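Long-range contacts in benzoylformate decarboxylase (Mycobacterium smegmatis, PDB 4Q9D), which belongs to the thiamine pyrophosphate-dependent enzyme family and holds a magnesium ion in its C-terminal cofactor-binding domain: residues I432-F437 with V458-E463; P453-V458 with T523-P528. One frame throughout, in Å; residues are numbered along the deposited sequence.

Contact 1: I432-F437 with V458-E463. With MG (magnesium ion), chain F; FMT (formic acid), chain H.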
loop_
_atom_site.group_PDB
_atom_site.type_symbol
_atom_site.label_atom_id
_atom_site.label_comp_id
_atom_site.label_asym_id
_atom_site.label_seq_id
_atom_site.Cartn_x
_atom_site.Cartn_y
_atom_site.Cartn_z
ATOM N N ILE B 432 1.779 -29.335 22.523
ATOM C CA ILE B 432 0.859 -28.275 22.103
ATOM C C ILE B 432 -0.235 -28.064 23.152
ATOM O O ILE B 432 -0.851 -29.038 23.609
ATOM C CB ILE B 432 0.160 -28.669 20.752
ATOM C CG1 ILE B 432 1.175 -29.205 19.741
ATOM C CG2 ILE B 432 -0.567 -27.453 20.113
ATOM C CD1 ILE B 432 2.138 -28.113 19.212
ATOM N N GLY B 433 -0.501 -26.818 23.537
ATOM C CA GLY B 433 -1.627 -26.550 24.434
ATOM C C GLY B 433 -2.959 -26.903 23.745
ATOM O O GLY B 433 -3.028 -26.960 22.512
ATOM N N ASP B 434 -4.029 -27.125 24.514
ATOM C CA ASP B 434 -5.300 -27.540 23.914
ATOM C C ASP B 434 -5.937 -26.429 23.081
ATOM O O ASP B 434 -6.584 -26.711 22.082
ATOM C CB ASP B 434 -6.302 -28.147 24.950
ATOM C CG ASP B 434 -6.496 -27.277 26.203
ATOM O OD1 ASP B 434 -5.746 -26.322 26.432
ATOM O OD2 ASP B 434 -7.404 -27.562 26.991
ATOM N N GLY B 435 -5.779 -25.174 23.499
ATOM C CA GLY B 435 -6.274 -24.055 22.702
ATOM C C GLY B 435 -5.503 -23.937 21.385
ATOM O O GLY B 435 -6.093 -23.836 20.304
ATOM N N SER B 436 -4.181 -23.948 21.485
ATOM C CA SER B 436 -3.302 -23.910 20.329
ATOM C C SER B 436 -3.581 -25.033 19.360
ATOM O O SER B 436 -3.556 -24.828 18.147
ATOM C CB SER B 436 -1.830 -23.984 20.767
ATOM O OG SER B 436 -1.500 -22.814 21.519
ATOM N N PHE B 437 -3.845 -26.223 19.896
ATOM C CA PHE B 437 -4.128 -27.387 19.062
ATOM C C PHE B 437 -5.330 -27.179 18.128
ATOM O O PHE B 437 -5.346 -27.727 17.033
ATOM C CB PHE B 437 -4.373 -28.634 19.919
ATOM C CG PHE B 437 -4.216 -29.927 19.165
ATOM C CD1 PHE B 437 -2.961 -30.327 18.691
ATOM C CD2 PHE B 437 -5.309 -30.759 18.949
ATOM C CE1 PHE B 437 -2.811 -31.534 17.990
ATOM C CE2 PHE B 437 -5.168 -31.953 18.243
ATOM C CZ PHE B 437 -3.923 -32.333 17.753
ATOM N N VAL B 458 -0.765 -33.284 23.608
ATOM C CA VAL B 458 -1.649 -32.147 23.821
ATOM C C VAL B 458 -1.979 -31.973 25.299
ATOM O O VAL B 458 -2.546 -32.857 25.930
ATOM C CB VAL B 458 -2.957 -32.316 22.996
ATOM C CG1 VAL B 458 -3.936 -31.202 23.311
ATOM C CG2 VAL B 458 -2.638 -32.358 21.486
ATOM N N LEU B 459 -1.631 -30.818 25.842
ATOM C CA LEU B 459 -1.861 -30.542 27.254
ATOM C C LEU B 459 -3.228 -29.910 27.470
ATOM O O LEU B 459 -3.438 -28.713 27.230
ATOM C CB LEU B 459 -0.733 -29.658 27.811
ATOM C CG LEU B 459 0.667 -30.290 27.909
ATOM C CD1 LEU B 459 1.315 -30.459 26.576
ATOM C CD2 LEU B 459 1.554 -29.405 28.790
ATOM N N ARG B 460 -4.160 -30.741 27.915
ATOM C CA ARG B 460 -5.550 -30.362 28.044
ATOM C C ARG B 460 -5.861 -29.870 29.476
ATOM O O ARG B 460 -6.127 -30.666 30.376
ATOM C CB ARG B 460 -6.441 -31.559 27.651
ATOM C CG ARG B 460 -7.980 -31.385 27.943
ATOM C CD ARG B 460 -8.671 -30.628 26.826
ATOM N NE ARG B 460 -10.115 -30.508 27.029
ATOM C CZ ARG B 460 -10.776 -29.364 26.978
ATOM N NH1 ARG B 460 -10.114 -28.233 26.713
ATOM N NH2 ARG B 460 -12.093 -29.352 27.193
ATOM N N ASN B 461 -5.832 -28.559 29.676
ATOM C CA ASN B 461 -6.226 -27.983 30.954
ATOM C C ASN B 461 -7.517 -27.163 30.885
ATOM O O ASN B 461 -7.893 -26.529 31.869
ATOM C CB ASN B 461 -5.083 -27.143 31.565
ATOM C CG ASN B 461 -4.641 -26.006 30.658
ATOM O OD1 ASN B 461 -5.300 -25.688 29.669
ATOM N ND2 ASN B 461 -3.529 -25.379 30.997
ATOM N N GLY B 462 -8.191 -27.161 29.734
ATOM C CA GLY B 462 -9.503 -26.516 29.625
ATOM C C GLY B 462 -9.476 -24.990 29.480
ATOM O O GLY B 462 -10.505 -24.317 29.635
ATOM N N GLU B 463 -8.311 -24.419 29.172
ATOM C CA GLU B 463 -8.221 -22.950 29.065
ATOM C C GLU B 463 -7.067 -22.458 28.216
ATOM O O GLU B 463 -6.076 -23.165 28.017
ATOM C CB GLU B 463 -8.078 -22.318 30.460
ATOM C CG GLU B 463 -6.938 -22.902 31.249
ATOM C CD GLU B 463 -6.876 -22.372 32.685
ATOM O OE1 GLU B 463 -7.938 -22.135 33.312
ATOM O OE2 GLU B 463 -5.747 -22.192 33.178
HETATM MG MG MG F . -4.587 -24.808 27.731
HETATM C C FMT H . -2.936 -23.249 25.087
HETATM O O1 FMT H . -2.668 -23.182 23.892
HETATM O O2 FMT H . -4.016 -23.650 25.500
HETATM O O HOH W 1 -2.753 -26.379 27.767
#

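Contact 2: P453-V458 with T523-P528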
loop_
_atom_site.group_PDB
_atom_site.type_symbol
_atom_site.label_atom_id
_atom_site.label_comp_id
_atom_site.label_asym_id
_atom_site.label_seq_id
_atom_site.Cartn_x
_atom_site.Cartn_y
_atom_site.Cartn_z
ATOM N N PRO B 453 5.963 -39.807 11.297
ATOM C CA PRO B 453 6.311 -40.146 12.686
ATOM C C PRO B 453 6.267 -38.896 13.548
ATOM O O PRO B 453 7.300 -38.319 13.927
ATOM C CB PRO B 453 7.747 -40.690 12.582
ATOM C CG PRO B 453 8.332 -39.892 11.411
ATOM C CD PRO B 453 7.157 -39.700 10.429
ATOM N N ILE B 454 5.046 -38.498 13.886
ATOM C CA ILE B 454 4.843 -37.357 14.740
ATOM C C ILE B 454 4.005 -37.770 15.940
ATOM O O ILE B 454 2.949 -38.392 15.799
ATOM C CB ILE B 454 4.115 -36.216 14.012
ATOM C CG1 ILE B 454 4.830 -35.854 12.699
ATOM C CG2 ILE B 454 3.997 -35.000 14.945
ATOM C CD1 ILE B 454 4.025 -34.853 11.885
ATOM N N VAL B 455 4.480 -37.409 17.122
ATOM C CA VAL B 455 3.712 -37.635 18.337
ATOM C C VAL B 455 3.271 -36.279 18.846
ATOM O O VAL B 455 4.100 -35.475 19.278
ATOM C CB VAL B 455 4.557 -38.349 19.433
ATOM C CG1 VAL B 455 3.700 -38.595 20.660
ATOM C CG2 VAL B 455 5.141 -39.667 18.890
ATOM N N PHE B 456 1.975 -36.007 18.757
ATOM C CA PHE B 456 1.419 -34.741 19.231
ATOM C C PHE B 456 1.012 -34.968 20.690
ATOM O O PHE B 456 0.123 -35.778 20.971
ATOM C CB PHE B 456 0.155 -34.356 18.414
ATOM C CG PHE B 456 0.420 -34.103 16.939
ATOM C CD1 PHE B 456 0.936 -32.882 16.502
ATOM C CD2 PHE B 456 0.163 -35.086 16.000
ATOM C CE1 PHE B 456 1.177 -32.636 15.131
ATOM C CE2 PHE B 456 0.403 -34.856 14.616
ATOM C CZ PHE B 456 0.924 -33.632 14.195
ATOM N N VAL B 457 1.647 -34.260 21.609
ATOM C CA VAL B 457 1.296 -34.366 23.010
ATOM C C VAL B 457 0.527 -33.117 23.385
ATOM O O VAL B 457 1.083 -32.020 23.456
ATOM C CB VAL B 457 2.536 -34.471 23.894
ATOM C CG1 VAL B 457 2.125 -34.482 25.388
ATOM C CG2 VAL B 457 3.339 -35.678 23.524
ATOM N N VAL B 458 -0.765 -33.284 23.608
ATOM C CA VAL B 458 -1.649 -32.147 23.821
ATOM C C VAL B 458 -1.979 -31.973 25.299
ATOM O O VAL B 458 -2.546 -32.857 25.930
ATOM C CB VAL B 458 -2.957 -32.316 22.996
ATOM C CG1 VAL B 458 -3.936 -31.202 23.311
ATOM C CG2 VAL B 458 -2.638 -32.358 21.486
ATOM N N THR B 523 0.462 -40.003 16.274
ATOM C CA THR B 523 -0.446 -40.238 17.389
ATOM C C THR B 523 -0.697 -38.908 18.081
ATOM O O THR B 523 0.216 -38.088 18.223
ATOM C CB THR B 523 0.202 -41.196 18.435
ATOM O OG1 THR B 523 0.569 -42.419 17.799
ATOM C CG2 THR B 523 -0.747 -41.474 19.598
ATOM N N VAL B 524 -1.939 -38.709 18.496
ATOM C CA VAL B 524 -2.331 -37.593 19.331
ATOM C C VAL B 524 -2.610 -38.110 20.759
ATOM O O VAL B 524 -3.551 -38.867 20.993
ATOM C CB VAL B 524 -3.570 -36.882 18.760
ATOM C CG1 VAL B 524 -4.021 -35.733 19.684
ATOM C CG2 VAL B 524 -3.285 -36.371 17.301
ATOM N N LEU B 525 -1.765 -37.721 21.704
ATOM C CA LEU B 525 -1.945 -38.127 23.095
ATOM C C LEU B 525 -2.500 -36.927 23.846
ATOM O O LEU B 525 -1.872 -35.870 23.907
ATOM C CB LEU B 525 -0.620 -38.601 23.713
ATOM C CG LEU B 525 0.009 -39.834 23.051
ATOM C CD1 LEU B 525 1.361 -40.177 23.702
ATOM C CD2 LEU B 525 -0.921 -41.038 23.054
ATOM N N VAL B 526 -3.695 -37.083 24.381
ATOM C CA VAL B 526 -4.335 -36.016 25.106
ATOM C C VAL B 526 -4.086 -36.233 26.607
ATOM O O VAL B 526 -4.483 -37.255 27.162
ATOM C CB VAL B 526 -5.842 -35.953 24.757
ATOM C CG1 VAL B 526 -6.470 -34.735 25.409
ATOM C CG2 VAL B 526 -6.028 -35.888 23.205
ATOM N N VAL B 527 -3.407 -35.277 27.245
ATOM C CA VAL B 527 -2.996 -35.404 28.628
ATOM C C VAL B 527 -3.709 -34.367 29.501
ATOM O O VAL B 527 -3.440 -33.169 29.419
ATOM C CB VAL B 527 -1.479 -35.237 28.776
ATOM C CG1 VAL B 527 -1.062 -35.455 30.242
ATOM C CG2 VAL B 527 -0.717 -36.211 27.845
ATOM N N PRO B 528 -4.638 -34.820 30.353
ATOM C CA PRO B 528 -5.316 -33.818 31.188
ATOM C C PRO B 528 -4.341 -33.214 32.189
ATOM O O PRO B 528 -3.648 -33.942 32.892
ATOM C CB PRO B 528 -6.420 -34.624 31.898
ATOM C CG PRO B 528 -6.567 -35.901 31.076
ATOM C CD PRO B 528 -5.203 -36.173 30.492
#

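Contact 1: I432-F437 with V458-E463
Asp434 meets Arg460, Asn461, Gly462 and Glu463 around a magnesium ion, where two parallel strands end. The two oxygens of its carboxylate have separate tasks. Asp434 OD1 binds the magnesium ion at 2.3 Å. OD2 does not bind the metal; it accepts two hydrogen bonds. Gly462 N reaches the syn lone pair of Asp434 OD2 at 2.9 Å. Arg460 NH1 forms a salt bridge with the same Asp434 OD2 at 2.8 Å; it comes from the anti side, 30° out of the carboxylate plane. The carboxylate and guanidinium planes stand 59° apart. Chi1 of Asp434 is 50°, with CG between the backbone N and the carbonyl carbon, and this turns the group to the loop. Together these bonds probably fix the rotation of the carboxylate.

Asn461 OD1 and Glu463 O each bind the magnesium at 2.2 Å. A water and a formic acid molecule, the latter probably from the crystallisation liquor, also bind it. The water lies in short contact with Leu459 O, which also takes a weak bond from Asp434 N. The formic acid accepts from Gly435 N, Ser436 N and Ser436 OG. Gly433-Asp434-Gly435 and the later Asn461 fit the GDG...N motif of the family, where the metal joins the cofactor diphosphate to the protein.

Upstream, Leu459 N bonds to Ile432 O at 3.0 Å, and Val458 CA makes a CA-H...O contact with the same oxygen. Val458 CG2 lies over one face of the Phe437 ring, 3.6 Å from its centroid, as a CH-pi contact. Arg460 NH2 has a second partner in Leu484 O. Ile489 of helix 489-495 touches Asp434, Phe437, Val458 and Arg460. Strand 373-377 flanks Ile432, and strand 523-528 flanks Val458.

Contact 2: P453-V458 with T523-P528
Phe456 and Val524 are paired in register on two parallel strands, and their side chains lie on the same face of the sheet. They cross at a slant: Phe456 CD2 is 3.9 Å from Val524 CG2. Phe456 chi1 is -63°, with CG beside the backbone N. This brings the ring edge near Thr523 O, and Phe456 CD2 is 3.7 Å from Thr523 O. Ile454 CG2 lies over one face of the Phe456 ring, toward its rim. The other branch of Val524 meets the next residue on this face, with Val524 CG1 4.1 Å from Val458 CG2.

The opposite face carries Val455, Val457, Thr523 and Leu525. Here the contacts run diagonally forward. Val455 CG1 touches Leu525 CD1 at 4.2 Å, and Val457 CG1 touches Val527 CG2 at 4.1 Å. Helix 506-518 packs on this face, while helices 408-421 and 489-495 pack on the face of Phe456.

Five backbone hydrogen bonds join the strands in regular parallel fashion, from Thr523 N to Ile454 O through to Val527 N to Val458 O. Leu525 is gripped twice, its N by Phe456 O and its O by Val458 N. Two polar atoms bond outside the pair: Val524 O to Thr500 OG1, and Thr523 OG1 to Arg499 NH1. The chemistry is thus divided: peptide groups link the strands, aliphatic branches line both faces, and the Phe456 ring adds to one. This is a buried, largely apolar contact.

In the fold
Contacts 1 and 2 sit side by side in the parallel sheet of the C-terminal cofactor-binding domain, with centres about 11 Å apart. Strand 454-460 takes part in both contacts and lies between strands 428-433 and 523-528. Val458 belongs to both contacts. Probable hydrogen bonds continue the network: Ile432 N to Val457 O at 2.9 Å, and Arg460 N to Val527 O at 2.9 Å. Phe437 CZ also packs on Val524 CG1 at 3.9 Å. Contact 2 is a buried, mostly apolar part of the sheet. Contact 1 carries the same strand on to the magnesium ion, about 8 Å from the side chain of Val458.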